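Local atomic coordinates of UDP-galactopyranose mutase (Deinococcus radiodurans, PDB entry 3MJ4), a protein that probably interconverts UDP-galactopyranose and UDP-galactofuranose with the help of a bound FAD cofactor. Residues Pro121-Leu126 and Arg198-Thr203; Asp192-Ala197 and Pro336-Glu341; His254-Gly259 and Asp358-Gly363. One frame throughout, in Å; residues are numbered along the deposited sequence.

In the fold
The three contacts run from the substrate end of the molecule to the parallel sheet beside FAD, on the opposite side of the chain's centre from interaction 1. Interactions 1 and 2 adjoin in sequence, 192-197 leading straight into 198-203, and both touch UDP, with centres about 19 Å apart. Interaction 3 joins two neighbouring strands of that five-stranded sheet; its centre is about 24 Å from that of interaction 2 and about 37 Å from that of interaction 1. Helix 340-355, which opens in interaction 2, is followed in the chain by strand 359-361 of interaction 3. Interaction 1 closes before interaction 3 opens, whereas interaction 2 alternates with each of the others, so the chain passes repeatedly between substrate and cofactor regions.

Interaction 1: Pro121-Leu126 and Arg198-Thr203; sequences PIPINL and RVPTRT. With UDP (uridine-5'-diphosphate), chain L.
Pro123 packs on Val199, Pro200 and Arg202 where the chain continuing from strand 118-122 meets the loop that carries Arg198 to UDP. The two backbones run almost the same way, 13° apart, and are joined directly by Arg202 N to Ile124 O at 2.8 Å. A water adds a second link: it accepts from Ile124 N, donates to Pro200 O and also bonds Thr201 OG1.

Arg202 can be followed outward. Its CB lies 3.7 Å from Ile124 O and also faces Asn125 CB. From CG to NE the chain is extended, which carries the guanidinium back along the segment to Pro123. There Pro123 CG sits 3.7 Å above one guanidinium face, toward its rim, and CZ is 3.9 Å from that CG. At the tip, NH1 is held by the backbone oxygens of Asp206 and Arg208, fixing the flat group over the proline. A cis peptide precedes Pro123, whose CB reaches to 3.7 Å from Val199 CG1.

Val199 splits its two methyls between protein and ligand. With CG1 anti to the backbone N (chi1 180°), that branch faces Pro123, while CG2 meets UDP C6 at 3.8 Å. Next door, Arg198 donates NE-H to the phosphate oxygen UDP O1A at 3.2 Å, the oxygen lying near the guanidinium plane; NH2 makes a weak bond to UDP O3A. Asn372 OD1 also holds NH2, and Tyr370 makes a cation-pi contact with this arginine. The loop thus lines the UDP site with an apolar branch beside uracil C6 and ribose O4' and a positive group at the diphosphate.

Ile124 and Val199 lean on Phe176 of helix 159-184, Thr203 packs on helix 139-149, and Ile122 pairs with Val111 of strand 111-115.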
loop_
_atom_site.group_PDB
_atom_site.type_symbol
_atom_site.label_atom_id
_atom_site.label_comp_id
_atom_site.label_asym_id
_atom_site.label_seq_id
_atom_site.Cartn_x
_atom_site.Cartn_y
_atom_site.Cartn_z
ATOM N N PRO A 121 27.942 -20.799 -10.217
ATOM C CA PRO A 121 26.958 -20.133 -11.075
ATOM C C PRO A 121 25.947 -21.112 -11.677
ATOM O O PRO A 121 26.326 -22.201 -12.074
ATOM C CB PRO A 121 27.824 -19.521 -12.195
ATOM C CG PRO A 121 29.189 -19.458 -11.641
ATOM C CD PRO A 121 29.317 -20.636 -10.717
ATOM N N ILE A 122 24.683 -20.695 -11.747
ATOM C CA ILE A 122 23.612 -21.413 -12.431
ATOM C C ILE A 122 22.848 -20.334 -13.186
ATOM O O ILE A 122 22.485 -19.320 -12.602
ATOM C CB ILE A 122 22.693 -22.129 -11.407
ATOM C CG1 ILE A 122 21.518 -22.838 -12.090
ATOM C CG2 ILE A 122 22.171 -21.134 -10.392
ATOM C CD1 ILE A 122 21.900 -23.974 -13.006
ATOM N N PRO A 123 22.623 -20.511 -14.497
ATOM C CA PRO A 123 22.892 -21.629 -15.403
ATOM C C PRO A 123 24.343 -22.059 -15.430
ATOM O O PRO A 123 25.248 -21.254 -15.205
ATOM C CB PRO A 123 22.511 -21.075 -16.772
ATOM C CG PRO A 123 21.619 -19.932 -16.486
ATOM C CD PRO A 123 22.108 -19.343 -15.223
ATOM N N ILE A 124 24.547 -23.343 -15.701
ATOM C CA ILE A 124 25.877 -23.930 -15.737
ATOM C C ILE A 124 26.649 -23.291 -16.841
ATOM O O ILE A 124 26.139 -23.162 -17.945
ATOM C CB ILE A 124 25.821 -25.419 -16.074
ATOM C CG1 ILE A 124 25.142 -26.195 -14.937
ATOM C CG2 ILE A 124 27.239 -25.941 -16.389
ATOM C CD1 ILE A 124 24.484 -27.478 -15.404
ATOM N N ASN A 125 27.883 -22.918 -16.549
ATOM C CA ASN A 125 28.733 -22.314 -17.547
ATOM C C ASN A 125 30.166 -22.758 -17.358
ATOM O O ASN A 125 30.430 -23.617 -16.526
ATOM C CB ASN A 125 28.632 -20.786 -17.492
ATOM C CG ASN A 125 29.267 -20.193 -16.245
ATOM O OD1 ASN A 125 29.910 -20.891 -15.466
ATOM N ND2 ASN A 125 29.092 -18.885 -16.062
ATOM N N LEU A 126 31.082 -22.149 -18.122
ATOM C CA LEU A 126 32.486 -22.550 -18.190
ATOM C C LEU A 126 33.105 -22.558 -16.812
ATOM O O LEU A 126 33.872 -23.463 -16.464
ATOM C CB LEU A 126 33.250 -21.594 -19.096
ATOM C CG LEU A 126 34.725 -21.827 -19.462
ATOM C CD1 LEU A 126 35.621 -21.221 -18.423
ATOM C CD2 LEU A 126 35.029 -23.294 -19.668
ATOM N N ARG A 198 14.163 -23.931 -19.483
ATOM C CA ARG A 198 14.151 -22.523 -19.118
ATOM C C ARG A 198 15.521 -22.062 -18.631
ATOM O O ARG A 198 15.811 -20.867 -18.590
ATOM C CB ARG A 198 13.138 -22.277 -18.016
ATOM C CG ARG A 198 11.727 -22.218 -18.485
ATOM C CD ARG A 198 10.793 -22.322 -17.297
ATOM N NE ARG A 198 10.957 -21.216 -16.368
ATOM C CZ ARG A 198 10.200 -20.132 -16.393
ATOM N NH1 ARG A 198 9.242 -20.029 -17.303
ATOM N NH2 ARG A 198 10.390 -19.167 -15.505
ATOM N N VAL A 199 16.343 -23.015 -18.218
ATOM C CA VAL A 199 17.687 -22.712 -17.782
ATOM C C VAL A 199 18.652 -23.273 -18.804
ATOM O O VAL A 199 18.820 -24.486 -18.926
ATOM C CB VAL A 199 17.985 -23.314 -16.418
ATOM C CG1 VAL A 199 19.397 -22.976 -16.018
ATOM C CG2 VAL A 199 16.996 -22.801 -15.382
ATOM N N PRO A 200 19.274 -22.385 -19.572
ATOM C CA PRO A 200 20.209 -22.863 -20.591
ATOM C C PRO A 200 21.460 -23.418 -19.928
ATOM O O PRO A 200 21.715 -23.177 -18.740
ATOM C CB PRO A 200 20.577 -21.583 -21.346
ATOM C CG PRO A 200 20.536 -20.510 -20.289
ATOM C CD PRO A 200 19.343 -20.921 -19.395
ATOM N N THR A 201 22.219 -24.180 -20.696
ATOM C CA THR A 201 23.568 -24.535 -20.315
ATOM C C THR A 201 24.487 -23.729 -21.222
ATOM O O THR A 201 24.229 -23.625 -22.423
ATOM C CB THR A 201 23.839 -26.042 -20.489
ATOM O OG1 THR A 201 23.282 -26.755 -19.378
ATOM C CG2 THR A 201 25.327 -26.297 -20.518
ATOM N N ARG A 202 25.536 -23.146 -20.650
ATOM C CA ARG A 202 26.453 -22.306 -21.425
ATOM C C ARG A 202 27.870 -22.874 -21.527
ATOM O O ARG A 202 28.350 -23.601 -20.656
ATOM C CB ARG A 202 26.493 -20.883 -20.862
ATOM C CG ARG A 202 25.121 -20.203 -20.809
ATOM C CD ARG A 202 25.149 -18.862 -20.061
ATOM N NE ARG A 202 23.836 -18.223 -20.020
ATOM C CZ ARG A 202 23.399 -17.496 -18.994
ATOM N NH1 ARG A 202 24.181 -17.316 -17.942
ATOM N NH2 ARG A 202 22.189 -16.945 -19.017
ATOM N N THR A 203 28.547 -22.536 -22.608
ATOM C CA THR A 203 29.964 -22.819 -22.667
ATOM C C THR A 203 30.792 -21.539 -22.490
ATOM O O THR A 203 32.014 -21.599 -22.334
ATOM C CB THR A 203 30.339 -23.515 -23.958
ATOM O OG1 THR A 203 30.104 -22.626 -25.048
ATOM C CG2 THR A 203 29.516 -24.781 -24.124
HETATM N N1 UDP L . 16.143 -25.686 -11.987
HETATM C C2 UDP L . 17.000 -26.564 -11.383
HETATM N N3 UDP L . 18.002 -26.096 -10.562
HETATM C C4 UDP L . 18.130 -24.744 -10.366
HETATM C C5 UDP L . 17.244 -23.880 -10.997
HETATM C C6 UDP L . 16.445 -24.366 -12.019
HETATM O O2 UDP L . 16.841 -27.761 -11.593
HETATM O O4 UDP L . 19.021 -24.311 -9.641
HETATM C "C1'" UDP L . 15.101 -26.259 -12.825
HETATM C "C2'" UDP L . 13.935 -26.505 -11.893
HETATM O "O2'" UDP L . 13.242 -27.654 -12.309
HETATM C "C3'" UDP L . 13.113 -25.250 -12.105
HETATM C "C4'" UDP L . 13.333 -24.997 -13.577
HETATM O "O4'" UDP L . 14.701 -25.290 -13.760
HETATM O "O3'" UDP L . 11.755 -25.390 -11.809
HETATM C "C5'" UDP L . 13.029 -23.571 -13.971
HETATM O "O5'" UDP L . 13.484 -22.716 -12.957
HETATM P PA UDP L . 13.333 -21.136 -13.153
HETATM O O1A UDP L . 13.590 -20.760 -14.568
HETATM O O2A UDP L . 14.200 -20.393 -12.192
HETATM O O3A UDP L . 11.754 -20.897 -12.881
HETATM P PB UDP L . 11.238 -20.390 -11.429
HETATM O O1B UDP L . 11.275 -21.589 -10.549
HETATM O O2B UDP L . 9.868 -19.795 -11.496
HETATM O O3B UDP L . 12.175 -19.364 -10.877
HETATM O O HOH W 1 22.278 -25.289 -16.940
#

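Interaction 2: Asp192-Ala197 and Pro336-Glu341; sequences DASVTA and PVPRPE. With UDP (uridine-5'-diphosphate), chain L.
The proline ring of Pro338 packs against Asp192, Ser194 and Val195, its CB meeting Asp192 and Ser194 and its CG and CD meeting Val195. The Arg339 guanidinium points away from this contact and, within 336-341, has Glu341 CD 3.6 Å above one face, toward the rim. Arg339 NH2 and Glu341 OE1 pair by charge alone, for OE1 lies well out of the guanidinium plane and no N-H points at it. Two helix N-termini meet here: Asp192 N-caps the short, weakly bonded helix 193-196, and Arg339 occupies the N-cap position of helix 340-355.

One straight backbone bond joins the first cap to the residue before the second, Asp192 N to Pro338 O at 2.9 Å (175° at the hydrogen), though the donor is tilted 34° from the carbonyl plane. Asp192 CG stands anti to the backbone N (chi1 -158°), turning OD2 back for a weak capping bond from Ser194 N.

Val195 bridges ligand and protein. Its side chain crosses that of Pro338 at about a right angle and also touches Trp184, a UDP-binding residue. The contact thereby ties the substrate-side helix to the chain leaving strand 320-336. Val195 CG2 meets Pro338 CG at 4.1 Å, while its other methyl, CG1, lies 3.8 Å from UDP O2'.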
loop_
_atom_site.group_PDB
_atom_site.type_symbol
_atom_site.label_atom_id
_atom_site.label_comp_id
_atom_site.label_asym_id
_atom_site.label_seq_id
_atom_site.Cartn_x
_atom_site.Cartn_y
_atom_site.Cartn_z
ATOM N N ASP A 192 7.555 -31.984 -18.488
ATOM C CA ASP A 192 7.824 -31.673 -19.867
ATOM C C ASP A 192 9.205 -31.039 -19.993
ATOM O O ASP A 192 9.707 -30.449 -19.051
ATOM C CB ASP A 192 6.759 -30.749 -20.417
ATOM C CG ASP A 192 6.682 -30.826 -21.912
ATOM O OD1 ASP A 192 6.034 -31.786 -22.399
ATOM O OD2 ASP A 192 7.292 -29.966 -22.595
ATOM N N ALA A 193 9.811 -31.156 -21.162
ATOM C CA ALA A 193 11.130 -30.589 -21.408
ATOM C C ALA A 193 11.145 -29.087 -21.142
ATOM O O ALA A 193 12.136 -28.530 -20.660
ATOM C CB ALA A 193 11.567 -30.877 -22.834
ATOM N N SER A 194 10.025 -28.443 -21.454
ATOM C CA SER A 194 9.905 -26.995 -21.347
ATOM C C SER A 194 10.338 -26.421 -19.985
ATOM O O SER A 194 10.839 -25.291 -19.924
ATOM C CB SER A 194 8.476 -26.544 -21.700
ATOM O OG SER A 194 7.553 -26.835 -20.661
ATOM N N VAL A 195 10.131 -27.187 -18.911
ATOM C CA VAL A 195 10.512 -26.762 -17.567
ATOM C C VAL A 195 12.025 -26.475 -17.482
ATOM O O VAL A 195 12.448 -25.297 -17.454
ATOM C CB VAL A 195 10.102 -27.814 -16.495
ATOM C CG1 VAL A 195 10.603 -27.421 -15.086
ATOM C CG2 VAL A 195 8.586 -28.017 -16.504
ATOM N N THR A 196 12.842 -27.533 -17.464
ATOM C CA THR A 196 14.282 -27.333 -17.306
ATOM C C THR A 196 14.959 -26.669 -18.502
ATOM O O THR A 196 16.071 -26.178 -18.363
ATOM C CB THR A 196 15.055 -28.605 -16.906
ATOM O OG1 THR A 196 14.935 -29.591 -17.936
ATOM C CG2 THR A 196 14.553 -29.152 -15.582
ATOM N N ALA A 197 14.300 -26.623 -19.657
ATOM C CA ALA A 197 14.850 -25.876 -20.790
ATOM C C ALA A 197 14.906 -24.368 -20.496
ATOM O O ALA A 197 15.610 -23.613 -21.177
ATOM C CB ALA A 197 14.058 -26.141 -22.056
ATOM N N PRO A 336 1.783 -23.726 -13.037
ATOM C CA PRO A 336 1.226 -24.877 -13.740
ATOM C C PRO A 336 2.268 -25.985 -13.693
ATOM O O PRO A 336 3.466 -25.695 -13.546
ATOM C CB PRO A 336 1.101 -24.385 -15.180
ATOM C CG PRO A 336 1.226 -22.922 -15.115
ATOM C CD PRO A 336 2.100 -22.623 -13.948
ATOM N N VAL A 337 1.834 -27.233 -13.820
ATOM C CA VAL A 337 2.768 -28.341 -13.827
ATOM C C VAL A 337 2.837 -28.964 -15.203
ATOM O O VAL A 337 2.132 -29.928 -15.482
ATOM C CB VAL A 337 2.364 -29.396 -12.831
ATOM C CG1 VAL A 337 3.414 -30.511 -12.797
ATOM C CG2 VAL A 337 2.189 -28.761 -11.472
ATOM N N PRO A 338 3.692 -28.417 -16.075
ATOM C CA PRO A 338 3.733 -28.919 -17.451
ATOM C C PRO A 338 4.157 -30.382 -17.550
ATOM O O PRO A 338 5.300 -30.725 -17.261
ATOM C CB PRO A 338 4.759 -28.013 -18.132
ATOM C CG PRO A 338 4.805 -26.778 -17.287
ATOM C CD PRO A 338 4.558 -27.242 -15.881
ATOM N N ARG A 339 3.223 -31.232 -17.961
ATOM C CA ARG A 339 3.497 -32.628 -18.291
ATOM C C ARG A 339 2.320 -33.153 -19.088
ATOM O O ARG A 339 1.245 -32.566 -19.065
ATOM C CB ARG A 339 3.707 -33.457 -17.032
ATOM C CG ARG A 339 2.636 -33.263 -16.003
ATOM C CD ARG A 339 3.123 -33.755 -14.664
ATOM N NE ARG A 339 3.606 -35.128 -14.749
ATOM C CZ ARG A 339 3.244 -36.093 -13.913
ATOM N NH1 ARG A 339 2.400 -35.830 -12.922
ATOM N NH2 ARG A 339 3.738 -37.314 -14.062
ATOM N N PRO A 340 2.507 -34.262 -19.803
ATOM C CA PRO A 340 1.473 -34.694 -20.751
ATOM C C PRO A 340 0.091 -34.929 -20.119
ATOM O O PRO A 340 -0.925 -34.647 -20.756
ATOM C CB PRO A 340 2.042 -35.997 -21.302
ATOM C CG PRO A 340 3.526 -35.847 -21.124
ATOM C CD PRO A 340 3.673 -35.156 -19.813
ATOM N N GLU A 341 0.046 -35.421 -18.889
ATOM C CA GLU A 341 -1.239 -35.686 -18.268
ATOM C C GLU A 341 -1.885 -34.452 -17.681
ATOM O O GLU A 341 -3.069 -34.469 -17.334
ATOM C CB GLU A 341 -1.072 -36.687 -17.168
ATOM C CG GLU A 341 0.352 -36.814 -16.788
ATOM C CD GLU A 341 0.491 -37.802 -15.696
ATOM O OE1 GLU A 341 1.240 -38.790 -15.900
ATOM O OE2 GLU A 341 -0.176 -37.592 -14.647
HETATM N N1 UDP L . 16.143 -25.686 -11.987
HETATM C C2 UDP L . 17.000 -26.564 -11.383
HETATM N N3 UDP L . 18.002 -26.096 -10.562
HETATM C C4 UDP L . 18.130 -24.744 -10.366
HETATM C C5 UDP L . 17.244 -23.880 -10.997
HETATM C C6 UDP L . 16.445 -24.366 -12.019
HETATM O O2 UDP L . 16.841 -27.761 -11.593
HETATM O O4 UDP L . 19.021 -24.311 -9.641
HETATM C "C1'" UDP L . 15.101 -26.259 -12.825
HETATM C "C2'" UDP L . 13.935 -26.505 -11.893
HETATM O "O2'" UDP L . 13.242 -27.654 -12.309
HETATM C "C3'" UDP L . 13.113 -25.250 -12.105
HETATM C "C4'" UDP L . 13.333 -24.997 -13.577
HETATM O "O4'" UDP L . 14.701 -25.290 -13.760
HETATM O "O3'" UDP L . 11.755 -25.390 -11.809
HETATM C "C5'" UDP L . 13.029 -23.571 -13.971
HETATM O "O5'" UDP L . 13.484 -22.716 -12.957
HETATM P PA UDP L . 13.333 -21.136 -13.153
HETATM O O1A UDP L . 13.590 -20.760 -14.568
HETATM O O2A UDP L . 14.200 -20.393 -12.192
HETATM O O3A UDP L . 11.754 -20.897 -12.881
HETATM P PB UDP L . 11.238 -20.390 -11.429
HETATM O O1B UDP L . 11.275 -21.589 -10.549
HETATM O O2B UDP L . 9.868 -19.795 -11.496
HETATM O O3B UDP L . 12.175 -19.364 -10.877
#

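Interaction 3: His254-Gly259 and Asp358-Gly363; sequences HMIYTG and DVTFVG. With FAD (flavin-adenine dinucleotide), chain K.
Strands 255-257 and 359-361 run parallel, axes 4.6 Å apart and crossing at -25°, laced by alternating bonds from Met255 N to Asp358 O, Thr360 N to Met255 O, Tyr257 N to Thr360 O and Val362 N to Tyr257 O. They form one edge of the Rossmann-like parallel sheet that binds FAD, with 359-361 outermost and 255-257 next to strand 32-35.

His254 lies at the start of the pair. Its CG is anti to the backbone N (chi1 -170°), which lays the ring across the neighbouring backbone: Asp358 O sits 3.5 Å above one face, over the centre. The ring edge brings NE2 to Thr360 OG1, a hydrogen bond at 3.2 Å.

On the face with Met255 and Val359, the rings of Tyr257 and Phe361 meet obliquely, centroids 5.6 Å apart and planes at 64°. Tyr257 CD2 makes the closest touch, to Phe361 CE2. Tyr257 OH is bonded to Pro260 O, and Phe264 of helix 261-264 meets both rings. Ile256, on the face shared with Thr360, packs its CG2 against Val362 CG1 at 3.6 Å, just beyond the strand.

Past the strands the two chains reach the cofactor. Thr258 OG1 bonds Val35 O, while its methyl CG2 rests against the backbone at Val362. Glycines border FAD on both segments: Gly259 CA lies beside the adenine carbon C8A, and Gly363 CA is 3.4 Å from the phosphate oxygen O2P.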
loop_
_atom_site.group_PDB
_atom_site.type_symbol
_atom_site.label_atom_id
_atom_site.label_comp_id
_atom_site.label_asym_id
_atom_site.label_seq_id
_atom_site.Cartn_x
_atom_site.Cartn_y
_atom_site.Cartn_z
ATOM N N HIS A 254 -19.021 -8.029 -19.800
ATOM C CA HIS A 254 -18.020 -8.996 -20.216
ATOM C C HIS A 254 -17.043 -9.243 -19.088
ATOM O O HIS A 254 -16.791 -8.358 -18.278
ATOM C CB HIS A 254 -17.266 -8.500 -21.444
ATOM C CG HIS A 254 -16.392 -9.540 -22.079
ATOM N ND1 HIS A 254 -16.741 -10.200 -23.239
ATOM C CD2 HIS A 254 -15.184 -10.038 -21.713
ATOM C CE1 HIS A 254 -15.786 -11.053 -23.563
ATOM N NE2 HIS A 254 -14.833 -10.977 -22.654
ATOM N N MET A 255 -16.516 -10.463 -19.020
ATOM C CA MET A 255 -15.551 -10.812 -17.984
ATOM C C MET A 255 -14.217 -11.221 -18.584
ATOM O O MET A 255 -14.169 -12.044 -19.507
ATOM C CB MET A 255 -16.069 -11.942 -17.090
ATOM C CG MET A 255 -15.120 -12.300 -15.952
ATOM S SD MET A 255 -15.572 -13.752 -14.979
ATOM C CE MET A 255 -17.160 -13.278 -14.321
ATOM N N ILE A 256 -13.145 -10.613 -18.062
ATOM C CA ILE A 256 -11.774 -11.087 -18.263
ATOM C C ILE A 256 -11.426 -11.822 -16.991
ATOM O O ILE A 256 -11.458 -11.233 -15.912
ATOM C CB ILE A 256 -10.792 -9.912 -18.427
ATOM C CG1 ILE A 256 -10.934 -9.295 -19.806
ATOM C CG2 ILE A 256 -9.367 -10.363 -18.228
ATOM C CD1 ILE A 256 -10.968 -7.822 -19.771
ATOM N N TYR A 257 -11.132 -13.110 -17.090
ATOM C CA TYR A 257 -10.852 -13.897 -15.885
ATOM C C TYR A 257 -9.396 -14.362 -15.858
ATOM O O TYR A 257 -8.846 -14.769 -16.888
ATOM C CB TYR A 257 -11.813 -15.085 -15.765
ATOM C CG TYR A 257 -11.474 -16.077 -14.656
ATOM C CD1 TYR A 257 -11.971 -15.914 -13.371
ATOM C CD2 TYR A 257 -10.670 -17.177 -14.904
ATOM C CE1 TYR A 257 -11.669 -16.815 -12.379
ATOM C CE2 TYR A 257 -10.374 -18.080 -13.912
ATOM C CZ TYR A 257 -10.870 -17.897 -12.665
ATOM O OH TYR A 257 -10.578 -18.807 -11.687
ATOM N N THR A 258 -8.763 -14.282 -14.691
ATOM C CA THR A 258 -7.324 -14.512 -14.644
ATOM C C THR A 258 -6.866 -15.450 -13.546
ATOM O O THR A 258 -5.672 -15.627 -13.369
ATOM C CB THR A 258 -6.516 -13.175 -14.613
ATOM O OG1 THR A 258 -6.708 -12.498 -13.367
ATOM C CG2 THR A 258 -6.938 -12.268 -15.744
ATOM N N GLY A 259 -7.808 -16.051 -12.815
ATOM C CA GLY A 259 -7.494 -17.078 -11.826
ATOM C C GLY A 259 -7.316 -18.429 -12.495
ATOM O O GLY A 259 -7.226 -18.491 -13.722
ATOM N N ASP A 358 -19.094 -14.939 -23.013
ATOM C CA ASP A 358 -18.773 -13.597 -22.545
ATOM C C ASP A 358 -17.613 -13.553 -21.551
ATOM O O ASP A 358 -17.528 -12.662 -20.705
ATOM C CB ASP A 358 -20.020 -12.937 -21.966
ATOM C CG ASP A 358 -20.936 -12.394 -23.047
ATOM O OD1 ASP A 358 -21.980 -13.041 -23.334
ATOM O OD2 ASP A 358 -20.591 -11.323 -23.612
ATOM N N VAL A 359 -16.712 -14.517 -21.671
ATOM C CA VAL A 359 -15.596 -14.594 -20.769
ATOM C C VAL A 359 -14.304 -14.785 -21.534
ATOM O O VAL A 359 -14.188 -15.682 -22.371
ATOM C CB VAL A 359 -15.785 -15.707 -19.774
ATOM C CG1 VAL A 359 -14.689 -15.662 -18.741
ATOM C CG2 VAL A 359 -17.111 -15.530 -19.116
ATOM N N THR A 360 -13.345 -13.903 -21.259
ATOM C CA THR A 360 -12.012 -14.002 -21.833
ATOM C C THR A 360 -11.021 -14.473 -20.773
ATOM O O THR A 360 -10.988 -13.930 -19.670
ATOM C CB THR A 360 -11.554 -12.667 -22.424
ATOM O OG1 THR A 360 -12.178 -12.470 -23.704
ATOM C CG2 THR A 360 -10.063 -12.678 -22.607
ATOM N N PHE A 361 -10.233 -15.492 -21.109
ATOM C CA PHE A 361 -9.274 -16.094 -20.182
ATOM C C PHE A 361 -7.848 -15.680 -20.531
ATOM O O PHE A 361 -7.402 -15.845 -21.665
ATOM C CB PHE A 361 -9.407 -17.631 -20.206
ATOM C CG PHE A 361 -10.677 -18.137 -19.585
ATOM C CD1 PHE A 361 -11.874 -18.100 -20.296
ATOM C CD2 PHE A 361 -10.684 -18.622 -18.283
ATOM C CE1 PHE A 361 -13.055 -18.533 -19.716
ATOM C CE2 PHE A 361 -11.863 -19.075 -17.698
ATOM C CZ PHE A 361 -13.045 -19.028 -18.414
ATOM N N VAL A 362 -7.124 -15.143 -19.560
ATOM C CA VAL A 362 -5.766 -14.683 -19.838
ATOM C C VAL A 362 -4.888 -14.740 -18.611
ATOM O O VAL A 362 -5.346 -14.525 -17.501
ATOM C CB VAL A 362 -5.745 -13.235 -20.451
ATOM C CG1 VAL A 362 -6.922 -12.419 -19.957
ATOM C CG2 VAL A 362 -4.408 -12.511 -20.185
ATOM N N GLY A 363 -3.614 -15.030 -18.819
ATOM C CA GLY A 363 -2.663 -15.016 -17.730
ATOM C C GLY A 363 -2.148 -16.407 -17.441
ATOM O O GLY A 363 -2.572 -17.382 -18.048
HETATM P PA FAD K . -1.299 -13.520 -10.800
HETATM O O1A FAD K . -1.218 -14.835 -10.049
HETATM O O2A FAD K . -0.234 -12.572 -10.314
HETATM O O5B FAD K . -2.739 -12.828 -10.588
HETATM C C5B FAD K . -3.953 -13.539 -10.544
HETATM C C4B FAD K . -4.766 -12.937 -9.407
HETATM O O4B FAD K . -6.146 -13.286 -9.483
HETATM C C3B FAD K . -4.255 -13.378 -8.044
HETATM O O3B FAD K . -3.769 -12.221 -7.399
HETATM C C2B FAD K . -5.486 -13.965 -7.357
HETATM O O2B FAD K . -5.594 -13.589 -5.993
HETATM C C1B FAD K . -6.648 -13.402 -8.173
HETATM N N9A FAD K . -7.807 -14.299 -8.190
HETATM C C8A FAD K . -7.797 -15.629 -8.540
HETATM N N7A FAD K . -9.052 -16.104 -8.426
HETATM C C5A FAD K . -9.878 -15.101 -8.023
HETATM C C6A FAD K . -11.248 -15.071 -7.743
HETATM N N6A FAD K . -11.783 -16.176 -7.220
HETATM N N1A FAD K . -11.812 -13.868 -7.348
HETATM C C2A FAD K . -11.029 -12.735 -7.199
HETATM N N3A FAD K . -9.669 -12.786 -7.459
HETATM C C4A FAD K . -9.102 -13.953 -7.867
HETATM N N1 FAD K . 8.151 -13.820 -13.382
HETATM C C2 FAD K . 9.228 -13.122 -13.907
HETATM O O2 FAD K . 9.175 -12.618 -15.031
HETATM N N3 FAD K . 10.391 -12.990 -13.180
HETATM C C4 FAD K . 10.498 -13.541 -11.927
HETATM O O4 FAD K . 11.557 -13.393 -11.304
HETATM C C4X FAD K . 9.414 -14.244 -11.396
HETATM N N5 FAD K . 9.503 -14.795 -10.137
HETATM C C5X FAD K . 8.443 -15.491 -9.600
HETATM C C6 FAD K . 8.589 -16.040 -8.331
HETATM C C7 FAD K . 7.539 -16.745 -7.754
HETATM C C7M FAD K . 7.721 -17.318 -6.376
HETATM C C8 FAD K . 6.340 -16.899 -8.460
HETATM C C8M FAD K . 5.211 -17.666 -7.820
HETATM C C9 FAD K . 6.190 -16.345 -9.745
HETATM C C9A FAD K . 7.251 -15.638 -10.323
HETATM N N10 FAD K . 7.156 -15.073 -11.596
HETATM C C10 FAD K . 8.237 -14.385 -12.126
HETATM C "C1'" FAD K . 5.908 -15.214 -12.417
HETATM C "C2'" FAD K . 5.011 -13.985 -12.365
HETATM O "O2'" FAD K . 4.573 -13.768 -11.047
HETATM C "C3'" FAD K . 3.816 -14.242 -13.268
HETATM O "O3'" FAD K . 4.239 -14.149 -14.612
HETATM C "C4'" FAD K . 2.690 -13.269 -12.963
HETATM O "O4'" FAD K . 2.081 -13.674 -11.768
HETATM C "C5'" FAD K . 1.585 -13.286 -14.003
HETATM O "O5'" FAD K . 0.532 -12.483 -13.516
HETATM P P FAD K . -0.987 -13.000 -13.641
HETATM O O1P FAD K . -1.919 -11.823 -13.712
HETATM O O2P FAD K . -1.118 -13.853 -14.873
HETATM O O3P FAD K . -1.246 -13.927 -12.360
#